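Local coordinates for protein ribonucleoside triphosphate reductase (Lactobacillus leichmannii, PDB 1L1L) that catalyses the adenosylcobalamin-dependent reduction of ribonucleoside triphosphates to deoxyribonucleotides, working as an allosterically regulated monomer, at residues I693-E696 and T697-R701; G27-T30 and Y31-Y35. All coordinates share one frame; numbering follows the deposited sequence.

Contact 1: residues I693-E696 and T697-R701; sequences IDKE and TYEKR
The carboxylate of D694 receives the amide of T697 at one oxygen, and the phenol ring of Y698 has the carbonyl oxygen of K695 at its edge, near the ring plane. D694 OD1 accepts the T697 amide almost head-on, at a short 2.5 Å from T697 N, in the N-cap bond of the helix, and T697 OG1 lies 3.0 Å from the same OD1, the two side chains crossing nearly at a right angle. CG of D694 sits between its own N and carbonyl carbon (chi1 59°), which turns the carboxylate back over the start of the helix. A water 2.9 Å from T697 OG1 also has weak bonds to D694 N and D694 OD2.

Below this polar cap, I693 sends its CD1 against the base of the Y698 side chain, 3.7 Å from Y698 CA and 3.8 Å from Y698 CB, while I693 CB rests 4.0 Å from T697 CB. Further along, E699 N bonds to K695 O at 3.0 Å. The extended K695 chain passes obliquely by E699, placing K695 CE 3.2 Å from E699 OE2, though the charges stay beyond salt-bridge range. I693 and Y698 also pack on strands 570-578 and 603-611, respectively. The D694 N-cap, together with a hydrophobic staple between I693, just before the cap, and Y698, four residues after it, marks the N-terminus of helix 695-704.

Contact 2: residues G27-T30 and Y31-Y35; sequences GWVT and YKRTY
The short helix 27-32 and its C-terminal exit bring G27-T30 and Y31-Y35 together. The main side-chain contact is a CH-pi interaction one turn apart: K32 CG stands over one face of the W28 indole, 3.3 Å from the centroid of its six-membered ring and 16° off the ring normal, offset toward the rim. K32 CD continues over the same ring, 3.4 Å from W28 CZ2. Two successive bends in the lysine chain (chi2 -62°, chi3 -71°) fold its methylenes along the indole before the amine reaches S45 OG and E46 O. Beside it, W28 CD1 approaches Y31 CD2 at 4.3 Å, and the phenol hydroxyl of Y31 is hydrogen-bonded to T51.

The helix lies in the range of the ribonucleotide reductase alpha domain family and is wedged between other helices: W28 and K32 pack against L583 of helix 583-589, and Y31 against L556 of helix 551-557. Its backbone bonds run without a break from Y31 N to G27 O at 2.9 Å and K32 N to W28 O at 3.0 Å through R33 N to V29 O at 3.2 Å, R33 being the first residue to leave helical torsions. One residue later the pattern breaks at T30 O, which takes the T34 hydroxyl rather than the T34 amide: T34 OG1 donates to it at 2.6 Å, the two threonine side chains running alongside each other in the same direction. T34 N turns to Y31 O, which also accepts from Y35 N at 2.9 Å.

How the contacts relate
Contact 1 caps the start of one helix, whereas contact 2 takes in a whole short helix and its exit. Contact 1 starts helix 695-704 at the surface, about 35 Å from the centre of the chain, where a carboxylate caps the first turn, with a loosely bound water beside it; contact 2 is partly buried, and there an indole, a lysine chain and a threonine hydroxyl do the work. Their centres are about 25 Å apart and their nearest atoms about 12 Å, so they do not touch. Strand 570-578 serves both: I693 packs on Y570 and I572, V29 on F577 and R33 on I575. Charged groups are spread along the surface turn, whereas aromatic and aliphatic packing dominates in contact 2.

Contact 1: residues I693-E696 and T697-R701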
ATOM      1  N   ILE A 693     -28.851  -3.686   8.279  1.00 43.71           N
ATOM      2  CA  ILE A 693     -30.110  -4.399   8.504  1.00 44.46           C
ATOM      3  C   ILE A 693     -30.175  -4.863   9.959  1.00 45.48           C
ATOM      4  O   ILE A 693     -29.157  -4.891  10.654  1.00 45.73           O
ATOM      5  CB  ILE A 693     -30.224  -5.639   7.587  1.00 43.74           C
ATOM      6  CG1 ILE A 693     -29.014  -6.554   7.809  1.00 43.88           C
ATOM      7  CG2 ILE A 693     -30.331  -5.202   6.135  1.00 43.03           C
ATOM      8  CD1 ILE A 693     -29.025  -7.829   7.004  1.00 42.69           C
ATOM      9  N   ASP A 694     -31.368  -5.223  10.424  1.00 46.44           N
ATOM     10  CA  ASP A 694     -31.531  -5.690  11.798  1.00 47.44           C
ATOM     11  C   ASP A 694     -31.143  -7.163  11.895  1.00 47.50           C
ATOM     12  O   ASP A 694     -30.952  -7.823  10.876  1.00 47.17           O
ATOM     13  CB  ASP A 694     -32.979  -5.495  12.265  1.00 48.93           C
ATOM     14  CG  ASP A 694     -33.986  -6.229  11.391  1.00 49.67           C
ATOM     15  OD1 ASP A 694     -33.853  -7.464  11.227  1.00 50.02           O
ATOM     16  OD2 ASP A 694     -34.916  -5.569  10.876  1.00 50.96           O
ATOM     17  N   LYS A 695     -31.031  -7.679  13.115  1.00 47.73           N
ATOM     18  CA  LYS A 695     -30.656  -9.074  13.294  1.00 48.39           C
ATOM     19  C   LYS A 695     -31.641 -10.019  12.617  1.00 48.58           C
ATOM     20  O   LYS A 695     -31.237 -10.976  11.957  1.00 48.77           O
ATOM     21  CB  LYS A 695     -30.557  -9.425  14.781  1.00 48.84           C
ATOM     22  CG  LYS A 695     -30.040 -10.842  15.017  1.00 49.43           C
ATOM     23  CD  LYS A 695     -29.881 -11.184  16.491  1.00 49.87           C
ATOM     24  CE  LYS A 695     -29.262 -12.567  16.659  1.00 50.81           C
ATOM     25  NZ  LYS A 695     -29.035 -12.935  18.085  1.00 51.62           N
ATOM     26  N   GLU A 696     -32.932  -9.748  12.776  1.00 49.13           N
ATOM     27  CA  GLU A 696     -33.969 -10.587  12.179  1.00 49.29           C
ATOM     28  C   GLU A 696     -33.812 -10.747  10.675  1.00 48.40           C
ATOM     29  O   GLU A 696     -33.949 -11.854  10.146  1.00 48.39           O
ATOM     30  CB  GLU A 696     -35.356 -10.016  12.490  1.00 51.10           C
ATOM     31  CG  GLU A 696     -36.001 -10.617  13.734  1.00 53.60           C
ATOM     32  CD  GLU A 696     -37.114 -11.606  13.401  1.00 55.23           C
ATOM     33  OE1 GLU A 696     -36.987 -12.327  12.388  1.00 56.20           O
ATOM     34  OE2 GLU A 696     -38.110 -11.673  14.159  1.00 56.11           O
ATOM     35  N   THR A 697     -33.529  -9.644   9.986  1.00 46.94           N
ATOM     36  CA  THR A 697     -33.364  -9.681   8.539  1.00 44.87           C
ATOM     37  C   THR A 697     -32.116 -10.464   8.179  1.00 43.24           C
ATOM     38  O   THR A 697     -32.104 -11.223   7.215  1.00 42.59           O
ATOM     39  CB  THR A 697     -33.234  -8.271   7.946  1.00 44.95           C
ATOM     40  OG1 THR A 697     -34.396  -7.502   8.275  1.00 45.56           O
ATOM     41  CG2 THR A 697     -33.091  -8.347   6.436  1.00 44.32           C
ATOM     42  N   TYR A 698     -31.056 -10.264   8.953  1.00 41.94           N
ATOM     43  CA  TYR A 698     -29.815 -10.970   8.696  1.00 40.84           C
ATOM     44  C   TYR A 698     -30.005 -12.481   8.751  1.00 41.08           C
ATOM     45  O   TYR A 698     -29.566 -13.199   7.861  1.00 40.66           O
ATOM     46  CB  TYR A 698     -28.740 -10.553   9.704  1.00 39.53           C
ATOM     47  CG  TYR A 698     -27.573 -11.503   9.731  1.00 37.72           C
ATOM     48  CD1 TYR A 698     -27.494 -12.510  10.691  1.00 37.57           C
ATOM     49  CD2 TYR A 698     -26.581 -11.446   8.751  1.00 37.17           C
ATOM     50  CE1 TYR A 698     -26.453 -13.444  10.675  1.00 37.35           C
ATOM     51  CE2 TYR A 698     -25.542 -12.372   8.723  1.00 37.11           C
ATOM     52  CZ  TYR A 698     -25.484 -13.369   9.687  1.00 37.06           C
ATOM     53  OH  TYR A 698     -24.458 -14.289   9.654  1.00 37.36           O
ATOM     54  N   GLU A 699     -30.661 -12.963   9.801  1.00 41.49           N
ATOM     55  CA  GLU A 699     -30.879 -14.392   9.947  1.00 42.28           C
ATOM     56  C   GLU A 699     -31.702 -14.947   8.788  1.00 41.99           C
ATOM     57  O   GLU A 699     -31.389 -16.013   8.252  1.00 42.09           O
ATOM     58  CB  GLU A 699     -31.572 -14.670  11.276  1.00 43.09           C
ATOM     59  CG  GLU A 699     -30.918 -13.930  12.425  1.00 44.51           C
ATOM     60  CD  GLU A 699     -31.380 -14.416  13.775  1.00 45.77           C
ATOM     61  OE1 GLU A 699     -32.610 -14.491  13.992  1.00 46.85           O
ATOM     62  OE2 GLU A 699     -30.510 -14.718  14.623  1.00 46.59           O
ATOM     63  N   LYS A 700     -32.744 -14.219   8.395  1.00 41.83           N
ATOM     64  CA  LYS A 700     -33.586 -14.656   7.287  1.00 41.66           C
ATOM     65  C   LYS A 700     -32.761 -14.773   6.005  1.00 40.94           C
ATOM     66  O   LYS A 700     -32.770 -15.807   5.333  1.00 39.91           O
ATOM     67  CB  LYS A 700     -34.741 -13.673   7.065  1.00 42.74           C
ATOM     68  CG  LYS A 700     -35.775 -13.650   8.180  1.00 44.51           C
ATOM     69  CD  LYS A 700     -36.995 -12.833   7.784  1.00 45.83           C
ATOM     70  CE  LYS A 700     -38.071 -12.876   8.859  1.00 47.00           C
ATOM     71  NZ  LYS A 700     -39.360 -12.298   8.369  1.00 48.17           N
ATOM     72  N   ARG A 701     -32.038 -13.705   5.683  1.00 39.48           N
ATOM     73  CA  ARG A 701     -31.205 -13.668   4.487  1.00 38.95           C
ATOM     74  C   ARG A 701     -30.106 -14.733   4.450  1.00 38.68           C
ATOM     75  O   ARG A 701     -29.906 -15.385   3.429  1.00 37.62           O
ATOM     76  CB  ARG A 701     -30.591 -12.278   4.340  1.00 38.73           C
ATOM     77  CG  ARG A 701     -31.620 -11.209   4.035  1.00 38.00           C
ATOM     78  CD  ARG A 701     -32.268 -11.497   2.696  1.00 37.99           C
ATOM     79  NE  ARG A 701     -31.280 -11.430   1.628  1.00 38.18           N
ATOM     80  CZ  ARG A 701     -30.783 -10.293   1.150  1.00 37.58           C
ATOM     81  NH1 ARG A 701     -31.199  -9.135   1.651  1.00 37.01           N
ATOM     82  NH2 ARG A 701     -29.873 -10.313   0.179  1.00 34.89           N
TER
HETATM   83  O   HOH W   1     -33.757  -4.736   8.012  1.00 41.85           O

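Contact 2: residues G27-T30 and Y31-Y35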
ATOM      1  N   GLY A  27     -14.739 -13.866   2.111  1.00 26.89           N
ATOM      2  CA  GLY A  27     -13.392 -14.398   1.982  1.00 25.41           C
ATOM      3  C   GLY A  27     -12.964 -15.211   0.775  1.00 24.75           C
ATOM      4  O   GLY A  27     -12.086 -14.798   0.020  1.00 23.55           O
ATOM      5  N   TRP A  28     -13.560 -16.383   0.589  1.00 24.13           N
ATOM      6  CA  TRP A  28     -13.165 -17.230  -0.526  1.00 24.36           C
ATOM      7  C   TRP A  28     -13.315 -16.553  -1.869  1.00 23.47           C
ATOM      8  O   TRP A  28     -12.446 -16.669  -2.735  1.00 22.84           O
ATOM      9  CB  TRP A  28     -13.976 -18.516  -0.540  1.00 24.38           C
ATOM     10  CG  TRP A  28     -13.501 -19.448  -1.567  1.00 25.65           C
ATOM     11  CD1 TRP A  28     -12.420 -20.276  -1.487  1.00 25.69           C
ATOM     12  CD2 TRP A  28     -14.060 -19.640  -2.867  1.00 26.32           C
ATOM     13  NE1 TRP A  28     -12.273 -20.971  -2.658  1.00 26.38           N
ATOM     14  CE2 TRP A  28     -13.270 -20.603  -3.523  1.00 26.35           C
ATOM     15  CE3 TRP A  28     -15.158 -19.090  -3.543  1.00 26.13           C
ATOM     16  CZ2 TRP A  28     -13.538 -21.031  -4.822  1.00 26.87           C
ATOM     17  CZ3 TRP A  28     -15.424 -19.513  -4.831  1.00 26.55           C
ATOM     18  CH2 TRP A  28     -14.615 -20.477  -5.459  1.00 26.06           C
ATOM     19  N   VAL A  29     -14.432 -15.869  -2.059  1.00 24.59           N
ATOM     20  CA  VAL A  29     -14.669 -15.185  -3.314  1.00 25.16           C
ATOM     21  C   VAL A  29     -13.549 -14.175  -3.576  1.00 24.98           C
ATOM     22  O   VAL A  29     -12.993 -14.116  -4.678  1.00 25.21           O
ATOM     23  CB  VAL A  29     -16.026 -14.457  -3.281  1.00 27.20           C
ATOM     24  CG1 VAL A  29     -16.212 -13.664  -4.547  1.00 27.18           C
ATOM     25  CG2 VAL A  29     -17.152 -15.466  -3.108  1.00 28.06           C
ATOM     26  N   THR A  30     -13.229 -13.385  -2.556  1.00 25.37           N
ATOM     27  CA  THR A  30     -12.181 -12.376  -2.664  1.00 25.46           C
ATOM     28  C   THR A  30     -10.858 -13.026  -3.033  1.00 25.44           C
ATOM     29  O   THR A  30     -10.117 -12.518  -3.865  1.00 24.14           O
ATOM     30  CB  THR A  30     -12.007 -11.600  -1.340  1.00 26.55           C
ATOM     31  OG1 THR A  30     -13.200 -10.858  -1.068  1.00 26.87           O
ATOM     32  CG2 THR A  30     -10.824 -10.629  -1.437  1.00 25.78           C
ATOM     33  N   TYR A  31     -10.566 -14.170  -2.422  1.00 25.80           N
ATOM     34  CA  TYR A  31      -9.329 -14.859  -2.729  1.00 25.27           C
ATOM     35  C   TYR A  31      -9.264 -15.285  -4.198  1.00 25.75           C
ATOM     36  O   TYR A  31      -8.261 -15.055  -4.876  1.00 24.98           O
ATOM     37  CB  TYR A  31      -9.168 -16.096  -1.830  1.00 25.95           C
ATOM     38  CG  TYR A  31      -8.279 -17.138  -2.456  1.00 25.40           C
ATOM     39  CD1 TYR A  31      -6.922 -16.883  -2.692  1.00 25.63           C
ATOM     40  CD2 TYR A  31      -8.807 -18.359  -2.894  1.00 26.32           C
ATOM     41  CE1 TYR A  31      -6.113 -17.825  -3.355  1.00 25.43           C
ATOM     42  CE2 TYR A  31      -8.009 -19.293  -3.557  1.00 25.09           C
ATOM     43  CZ  TYR A  31      -6.672 -19.024  -3.782  1.00 25.63           C
ATOM     44  OH  TYR A  31      -5.901 -19.955  -4.444  1.00 24.62           O
ATOM     45  N   LYS A  32     -10.337 -15.904  -4.681  1.00 25.48           N
ATOM     46  CA  LYS A  32     -10.402 -16.393  -6.051  1.00 27.89           C
ATOM     47  C   LYS A  32     -10.211 -15.359  -7.142  1.00 29.13           C
ATOM     48  O   LYS A  32      -9.613 -15.639  -8.176  1.00 29.02           O
ATOM     49  CB  LYS A  32     -11.736 -17.104  -6.290  1.00 29.00           C
ATOM     50  CG  LYS A  32     -11.856 -18.402  -5.537  1.00 31.15           C
ATOM     51  CD  LYS A  32     -10.789 -19.403  -5.988  1.00 32.36           C
ATOM     52  CE  LYS A  32     -11.061 -19.923  -7.387  1.00 33.24           C
ATOM     53  NZ  LYS A  32     -10.109 -21.001  -7.746  1.00 35.05           N
ATOM     54  N   ARG A  33     -10.730 -14.161  -6.922  1.00 31.34           N
ATOM     55  CA  ARG A  33     -10.601 -13.134  -7.932  1.00 32.73           C
ATOM     56  C   ARG A  33      -9.464 -12.160  -7.644  1.00 32.74           C
ATOM     57  O   ARG A  33      -9.318 -11.171  -8.356  1.00 33.08           O
ATOM     58  CB  ARG A  33     -11.927 -12.381  -8.059  1.00 35.13           C
ATOM     59  CG  ARG A  33     -12.324 -11.643  -6.797  1.00 38.42           C
ATOM     60  CD  ARG A  33     -13.718 -11.033  -6.914  1.00 41.23           C
ATOM     61  NE  ARG A  33     -13.865 -10.226  -8.127  1.00 43.45           N
ATOM     62  CZ  ARG A  33     -14.763  -9.256  -8.270  1.00 43.98           C
ATOM     63  NH1 ARG A  33     -15.593  -8.967  -7.274  1.00 44.31           N
ATOM     64  NH2 ARG A  33     -14.829  -8.576  -9.408  1.00 44.42           N
ATOM     65  N   THR A  34      -8.645 -12.444  -6.631  1.00 31.76           N
ATOM     66  CA  THR A  34      -7.551 -11.542  -6.275  1.00 32.02           C
ATOM     67  C   THR A  34      -6.161 -12.148  -6.117  1.00 32.33           C
ATOM     68  O   THR A  34      -5.169 -11.559  -6.556  1.00 32.07           O
ATOM     69  CB  THR A  34      -7.839 -10.806  -4.953  1.00 31.95           C
ATOM     70  OG1 THR A  34      -9.199 -10.364  -4.934  1.00 33.02           O
ATOM     71  CG2 THR A  34      -6.903  -9.598  -4.802  1.00 32.78           C
ATOM     72  N   TYR A  35      -6.073 -13.309  -5.476  1.00 31.13           N
ATOM     73  CA  TYR A  35      -4.765 -13.919  -5.245  1.00 30.54           C
ATOM     74  C   TYR A  35      -4.511 -15.273  -5.896  1.00 30.60           C
ATOM     75  O   TYR A  35      -3.381 -15.765  -5.866  1.00 30.21           O
ATOM     76  CB  TYR A  35      -4.516 -14.037  -3.741  1.00 30.42           C
ATOM     77  CG  TYR A  35      -4.706 -12.740  -3.006  1.00 31.52           C
ATOM     78  CD1 TYR A  35      -5.701 -12.616  -2.038  1.00 31.45           C
ATOM     79  CD2 TYR A  35      -3.923 -11.619  -3.305  1.00 30.77           C
ATOM     80  CE1 TYR A  35      -5.921 -11.411  -1.385  1.00 31.36           C
ATOM     81  CE2 TYR A  35      -4.135 -10.403  -2.655  1.00 31.62           C
ATOM     82  CZ  TYR A  35      -5.138 -10.311  -1.696  1.00 31.56           C
ATOM     83  OH  TYR A  35      -5.373  -9.127  -1.033  1.00 32.51           O
TER